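Local atomic coordinates of cephalosporin acylase (PDB entry 2NLZ), a protein that is probably an N-terminal nucleophile hydrolase of the gamma-glutamyltranspeptidase family that cleaves amide bonds, perhaps those of cephalosporin side chains. Residues A303-F308 against W471-G476; K477-E482 against H498-V503. The protein carries 1 engineered substitution. All coordinates share one frame; numbering follows the deposited sequence.

Interaction 1 (A303-F308 against W471-G476); sequences AMKLAF and WQWTNG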
loop_
_atom_site.group_PDB
_atom_site.type_symbol
_atom_site.label_atom_id
_atom_site.label_comp_id
_atom_site.label_asym_id
_atom_site.label_seq_id
_atom_site.Cartn_x
_atom_site.Cartn_y
_atom_site.Cartn_z
ATOM N N ALA D 303 8.524 -25.474 -11.094
ATOM C CA ALA D 303 8.850 -25.786 -12.493
ATOM C C ALA D 303 10.186 -25.184 -12.897
ATOM O O ALA D 303 11.036 -25.850 -13.500
ATOM C CB ALA D 303 7.744 -25.297 -13.429
ATOM N N MET D 304 10.369 -23.918 -12.544
ATOM C CA MET D 304 11.614 -23.228 -12.825
ATOM C C MET D 304 12.773 -23.984 -12.209
ATOM O O MET D 304 13.777 -24.224 -12.873
ATOM C CB MET D 304 11.572 -21.779 -12.317
ATOM C CG MET D 304 12.842 -20.964 -12.580
ATOM S SD MET D 304 13.521 -21.156 -14.246
ATOM C CE MET D 304 12.240 -20.404 -15.246
ATOM N N LYS D 305 12.611 -24.374 -10.949
ATOM C CA LYS D 305 13.651 -25.079 -10.219
ATOM C C LYS D 305 14.112 -26.328 -10.947
ATOM O O LYS D 305 15.306 -26.496 -11.163
ATOM C CB LYS D 305 13.197 -25.407 -8.796
ATOM C CG LYS D 305 13.467 -24.284 -7.811
ATOM C CD LYS D 305 12.522 -24.333 -6.628
ATOM C CE LYS D 305 12.871 -25.451 -5.663
ATOM N NZ LYS D 305 11.828 -25.595 -4.604
ATOM N N LEU D 306 13.173 -27.175 -11.355
ATOM C CA LEU D 306 13.526 -28.432 -12.018
ATOM C C LEU D 306 14.265 -28.206 -13.334
ATOM O O LEU D 306 15.277 -28.849 -13.607
ATOM C CB LEU D 306 12.285 -29.292 -12.242
ATOM C CG LEU D 306 11.527 -29.681 -10.965
ATOM C CD1 LEU D 306 10.054 -29.969 -11.264
ATOM C CD2 LEU D 306 12.210 -30.856 -10.240
ATOM N N ALA D 307 13.757 -27.262 -14.119
ATOM C CA ALA D 307 14.337 -26.904 -15.397
ATOM C C ALA D 307 15.742 -26.319 -15.268
ATOM O O ALA D 307 16.605 -26.566 -16.118
ATOM C CB ALA D 307 13.423 -25.920 -16.115
ATOM N N PHE D 308 15.970 -25.542 -14.214
ATOM C CA PHE D 308 17.229 -24.829 -14.082
ATOM C C PHE D 308 18.384 -25.770 -13.751
ATOM O O PHE D 308 19.503 -25.580 -14.240
ATOM C CB PHE D 308 17.128 -23.705 -13.048
ATOM C CG PHE D 308 17.817 -22.433 -13.463
ATOM C CD1 PHE D 308 19.143 -22.438 -13.873
ATOM C CD2 PHE D 308 17.134 -21.223 -13.435
ATOM C CE1 PHE D 308 19.784 -21.257 -14.263
ATOM C CE2 PHE D 308 17.764 -20.028 -13.819
ATOM C CZ PHE D 308 19.092 -20.052 -14.239
ATOM N N TRP D 471 9.950 -12.768 -8.333
ATOM C CA TRP D 471 10.649 -13.727 -7.505
ATOM C C TRP D 471 11.845 -14.260 -8.278
ATOM O O TRP D 471 11.866 -14.193 -9.513
ATOM C CB TRP D 471 9.716 -14.881 -7.137
ATOM C CG TRP D 471 9.101 -15.515 -8.333
ATOM C CD1 TRP D 471 7.880 -15.224 -8.882
ATOM C CD2 TRP D 471 9.679 -16.540 -9.153
ATOM N NE1 TRP D 471 7.667 -16.007 -9.989
ATOM C CE2 TRP D 471 8.757 -16.820 -10.175
ATOM C CE3 TRP D 471 10.885 -17.244 -9.118
ATOM C CZ2 TRP D 471 9.007 -17.772 -11.156
ATOM C CZ3 TRP D 471 11.135 -18.190 -10.101
ATOM C CH2 TRP D 471 10.203 -18.446 -11.102
ATOM N N GLN D 472 12.835 -14.784 -7.553
ATOM C CA GLN D 472 13.905 -15.560 -8.177
ATOM C C GLN D 472 14.514 -16.611 -7.264
ATOM O O GLN D 472 14.843 -16.330 -6.117
ATOM C CB GLN D 472 14.989 -14.670 -8.790
ATOM C CG GLN D 472 15.923 -13.973 -7.836
ATOM C CD GLN D 472 17.117 -13.401 -8.567
ATOM O OE1 GLN D 472 17.763 -14.092 -9.362
ATOM N NE2 GLN D 472 17.411 -12.131 -8.318
ATOM N N TRP D 473 14.645 -17.826 -7.792
ATOM C CA TRP D 473 15.265 -18.942 -7.075
ATOM C C TRP D 473 16.792 -18.870 -7.161
ATOM O O TRP D 473 17.337 -18.573 -8.219
ATOM C CB TRP D 473 14.764 -20.265 -7.661
ATOM C CG TRP D 473 15.590 -21.438 -7.302
ATOM C CD1 TRP D 473 15.511 -22.169 -6.165
ATOM C CD2 TRP D 473 16.628 -22.018 -8.085
ATOM N NE1 TRP D 473 16.433 -23.180 -6.185
ATOM C CE2 TRP D 473 17.137 -23.107 -7.355
ATOM C CE3 TRP D 473 17.182 -21.720 -9.330
ATOM C CZ2 TRP D 473 18.175 -23.905 -7.830
ATOM C CZ3 TRP D 473 18.213 -22.515 -9.803
ATOM C CH2 TRP D 473 18.699 -23.594 -9.052
ATOM N N THR D 474 17.475 -19.154 -6.052
ATOM C CA THR D 474 18.947 -19.167 -6.032
ATOM C C THR D 474 19.572 -20.544 -5.757
ATOM O O THR D 474 20.207 -21.116 -6.642
ATOM C CB THR D 474 19.539 -18.147 -5.022
ATOM O OG1 THR D 474 19.074 -18.446 -3.695
ATOM C CG2 THR D 474 19.167 -16.718 -5.401
ATOM N N ASN D 475 19.394 -21.066 -4.536
ATOM C CA ASN D 475 20.159 -22.227 -4.063
ATOM C C ASN D 475 19.430 -23.546 -4.147
ATOM O O ASN D 475 19.643 -24.325 -5.067
ATOM C CB ASN D 475 20.630 -22.025 -2.622
ATOM C CG ASN D 475 21.878 -21.185 -2.529
ATOM O OD1 ASN D 475 22.592 -21.003 -3.517
ATOM N ND2 ASN D 475 22.155 -20.667 -1.335
ATOM N N GLY D 476 18.593 -23.817 -3.161
ATOM C CA GLY D 476 17.928 -25.102 -3.085
ATOM C C GLY D 476 16.457 -24.836 -2.911
ATOM O O GLY D 476 15.680 -24.898 -3.869
#

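Interaction 2 (K477-E482 against H498-V503); sequences KQVQVE and HKIQVV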
loop_
_atom_site.group_PDB
_atom_site.type_symbol
_atom_site.label_atom_id
_atom_site.label_comp_id
_atom_site.label_asym_id
_atom_site.label_seq_id
_atom_site.Cartn_x
_atom_site.Cartn_y
_atom_site.Cartn_z
ATOM N N LYS D 477 16.081 -24.519 -1.677
ATOM C CA LYS D 477 14.730 -24.099 -1.388
ATOM C C LYS D 477 14.680 -22.568 -1.301
ATOM O O LYS D 477 13.621 -21.976 -1.082
ATOM C CB LYS D 477 14.235 -24.767 -0.102
ATOM C CG LYS D 477 14.245 -26.296 -0.139
ATOM C CD LYS D 477 13.459 -26.879 1.031
ATOM C CE LYS D 477 13.409 -28.399 0.983
ATOM N NZ LYS D 477 12.396 -28.918 1.937
ATOM N N GLN D 478 15.839 -21.944 -1.510
ATOM C CA GLN D 478 16.010 -20.490 -1.417
ATOM C C GLN D 478 15.401 -19.717 -2.587
ATOM O O GLN D 478 15.792 -19.903 -3.738
ATOM C CB GLN D 478 17.499 -20.159 -1.316
ATOM C CG GLN D 478 18.079 -20.256 0.084
ATOM C CD GLN D 478 17.836 -19.001 0.908
ATOM O OE1 GLN D 478 17.587 -19.081 2.112
ATOM N NE2 GLN D 478 17.904 -17.834 0.261
ATOM N N VAL D 479 14.446 -18.840 -2.285
ATOM C CA VAL D 479 13.822 -17.980 -3.293
ATOM C C VAL D 479 13.782 -16.554 -2.772
ATOM O O VAL D 479 13.178 -16.292 -1.729
ATOM C CB VAL D 479 12.370 -18.400 -3.605
ATOM C CG1 VAL D 479 11.757 -17.454 -4.593
ATOM C CG2 VAL D 479 12.311 -19.802 -4.135
ATOM N N GLN D 480 14.425 -15.641 -3.493
ATOM C CA GLN D 480 14.359 -14.214 -3.194
ATOM C C GLN D 480 13.120 -13.585 -3.819
ATOM O O GLN D 480 12.787 -13.899 -4.969
ATOM C CB GLN D 480 15.589 -13.517 -3.748
ATOM C CG GLN D 480 16.889 -14.141 -3.280
ATOM C CD GLN D 480 18.113 -13.353 -3.698
ATOM O OE1 GLN D 480 19.080 -13.253 -2.948
ATOM N NE2 GLN D 480 18.081 -12.798 -4.898
ATOM N N VAL D 481 12.431 -12.713 -3.069
ATOM C CA VAL D 481 11.311 -11.925 -3.627
ATOM C C VAL D 481 11.479 -10.417 -3.412
ATOM O O VAL D 481 12.283 -9.980 -2.584
ATOM C CB VAL D 481 9.919 -12.379 -3.098
ATOM C CG1 VAL D 481 9.675 -13.859 -3.404
ATOM C CG2 VAL D 481 9.755 -12.078 -1.586
ATOM N N GLU D 482 10.714 -9.631 -4.167
ATOM C CA GLU D 482 10.775 -8.170 -4.100
ATOM C C GLU D 482 9.980 -7.597 -2.936
ATOM O O GLU D 482 9.012 -8.209 -2.488
ATOM C CB GLU D 482 10.258 -7.572 -5.407
ATOM C CG GLU D 482 11.282 -7.578 -6.523
ATOM C CD GLU D 482 10.864 -6.754 -7.722
ATOM O OE1 GLU D 482 11.380 -5.616 -7.863
ATOM O OE2 GLU D 482 10.024 -7.245 -8.510
ATOM N N HIS D 498 9.198 -23.284 1.246
ATOM C CA HIS D 498 10.129 -22.384 0.567
ATOM C C HIS D 498 10.875 -21.497 1.549
ATOM O O HIS D 498 10.265 -20.889 2.434
ATOM C CB HIS D 498 9.391 -21.496 -0.435
ATOM C CG HIS D 498 8.802 -22.240 -1.591
ATOM N ND1 HIS D 498 9.535 -22.592 -2.703
ATOM C CD2 HIS D 498 7.544 -22.681 -1.817
ATOM C CE1 HIS D 498 8.754 -23.222 -3.563
ATOM N NE2 HIS D 498 7.541 -23.290 -3.049
ATOM N N LYS D 499 12.196 -21.423 1.392
ATOM C CA LYS D 499 13.005 -20.490 2.173
ATOM C C LYS D 499 12.974 -19.129 1.493
ATOM O O LYS D 499 13.882 -18.775 0.750
ATOM C CB LYS D 499 14.451 -20.984 2.318
ATOM C CG LYS D 499 14.642 -22.310 3.077
ATOM C CD LYS D 499 14.586 -22.135 4.599
ATOM C CE LYS D 499 14.538 -23.480 5.330
ATOM N NZ LYS D 499 13.202 -24.151 5.250
ATOM N N ILE D 500 11.903 -18.380 1.745
ATOM C CA ILE D 500 11.672 -17.082 1.107
ATOM C C ILE D 500 12.423 -15.973 1.835
ATOM O O ILE D 500 12.393 -15.889 3.065
ATOM C CB ILE D 500 10.160 -16.727 1.056
ATOM C CG1 ILE D 500 9.375 -17.778 0.269
ATOM C CG2 ILE D 500 9.935 -15.334 0.465
ATOM C CD1 ILE D 500 9.522 -17.667 -1.231
ATOM N N GLN D 501 13.107 -15.143 1.054
ATOM C CA GLN D 501 13.761 -13.943 1.551
ATOM C C GLN D 501 13.391 -12.696 0.736
ATOM O O GLN D 501 13.598 -12.642 -0.487
ATOM C CB GLN D 501 15.272 -14.120 1.536
ATOM C CG GLN D 501 16.007 -12.937 2.151
ATOM C CD GLN D 501 17.489 -12.920 1.825
ATOM O OE1 GLN D 501 18.264 -12.229 2.488
ATOM N NE2 GLN D 501 17.891 -13.675 0.803
ATOM N N VAL D 502 12.848 -11.693 1.424
ATOM C CA VAL D 502 12.591 -10.395 0.816
ATOM C C VAL D 502 13.929 -9.687 0.635
ATOM O O VAL D 502 14.686 -9.526 1.592
ATOM C CB VAL D 502 11.641 -9.534 1.678
ATOM C CG1 VAL D 502 11.432 -8.176 1.045
ATOM C CG2 VAL D 502 10.307 -10.229 1.848
ATOM N N VAL D 503 14.228 -9.294 -0.604
ATOM C CA VAL D 503 15.498 -8.627 -0.924
ATOM C C VAL D 503 15.295 -7.168 -1.287
ATOM O O VAL D 503 14.611 -6.834 -2.261
ATOM C CB VAL D 503 16.267 -9.328 -2.048
ATOM C CG1 VAL D 503 17.502 -8.554 -2.387
ATOM C CG2 VAL D 503 16.658 -10.708 -1.623
HETATM O O HOH W 1 11.971 -23.259 -3.217
#

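Interaction 1 (A303-F308 against W471-G476)
K305 lays its aliphatic chain across the indole of W473, the two side chains crossing at about a right angle. From CB, the chain carries CG over one face of the ring, 3.5 Å from the centroid of the five-membered ring and 15° off its normal, a CH-pi contact. K305 CD follows over the CD1-NE1 side of the ring, 3.7 Å from W473 CD1. A bend at chi3 (74°) then turns CE to the carbonyl of G476, and the ammonium goes on to a salt bridge with E302 and a hydrogen bond to the carbonyl O of L346. Lysine suits the place because its methylenes cover an aromatic face while its charge is met beyond it. The indole is fixed in rotation from its own segment: W473 NE1 donates to G476 O at 3.0 Å, an acceptor close to the ring plane. At the far end of the indole, F308 CB meets W473 CZ3 at 3.6 Å, the two six-membered rings lying obliquely with planes 45° apart. An alanine in place of W473 would remove both the CH-pi surface and the NE1 donor, and would probably loosen the turn at G476 as well as the seat of K305 and F308. Two residues earlier in the strand, W471 turns the edge of its ring to M304, whose CB lies 3.8 Å from W471 CH2, while W471 NE1 is bound to Q300 on the same helix as M304. The arrangement is helix-on-sheet packing, with W471 and W473 of the edge strand 471-473 set against M304, K305 and F308 of helix 294-314, the local axes 9.5 Å apart.

Interaction 2 (K477-E482 against H498-V503)
K477 O is gripped twice: it accepts the backbone N-H of K499, with N 2.9 Å from K477 O, and a proton of a water that also binds H498 ND1. The bond from K499 N to K477 O opens the parallel ladder of a beta-alpha-beta unit, in which helix 487-495 links strand 478-481 to strand 499-502. Four further backbone bonds follow, alternating between the strands; the straightest, at 172°, runs from V503 N to V481 O at 2.9 Å. Histidine suits the position just before strand 499-502 because its two ring nitrogens serve two partners: ND1 is hydrogen-bonded to the water and NE2 to H298. The side chains sort by face. V479, V481, I500 and V502 share one face, where beta-branched residues fit the extended backbone: I500 CD1 lies 3.8 Å from V479 CB, and V481 CG2 touches I500 CG2. Helix 487-495 covers I500 there through L493 and V494. The other face carries Q478, Q480, K499 and Q501, long polar chains suited to its more exposed setting; there Q501 meets Q501 of the second subunit. Q480, extended beyond CG, obliquely crosses V503 at the end of the ladder, with Q480 CD 3.7 Å from V503 CG2.

In the fold
Followed from the N terminus, the chain reaches the first of the four segments on helix 294-314; 162 residues separate 303-308 from 471-476, and interaction 1 closes that long loop onto strand 471-473. A short turn leads directly into strand 478-481, and interaction 2 closes the much shorter excursion through helix 487-495. The two contacts are in series, neither nesting nor crossing, with centres about 11 Å apart. They meet in a small mixed sheet whose middle strand, 478-481, runs antiparallel to 471-473; Q472 N probably hydrogen-bonds Q480 O, 2.7 Å away. Helix 294-314 unites them further: beyond its packing in interaction 1, its I301 touches V479 and H498 of interaction 2.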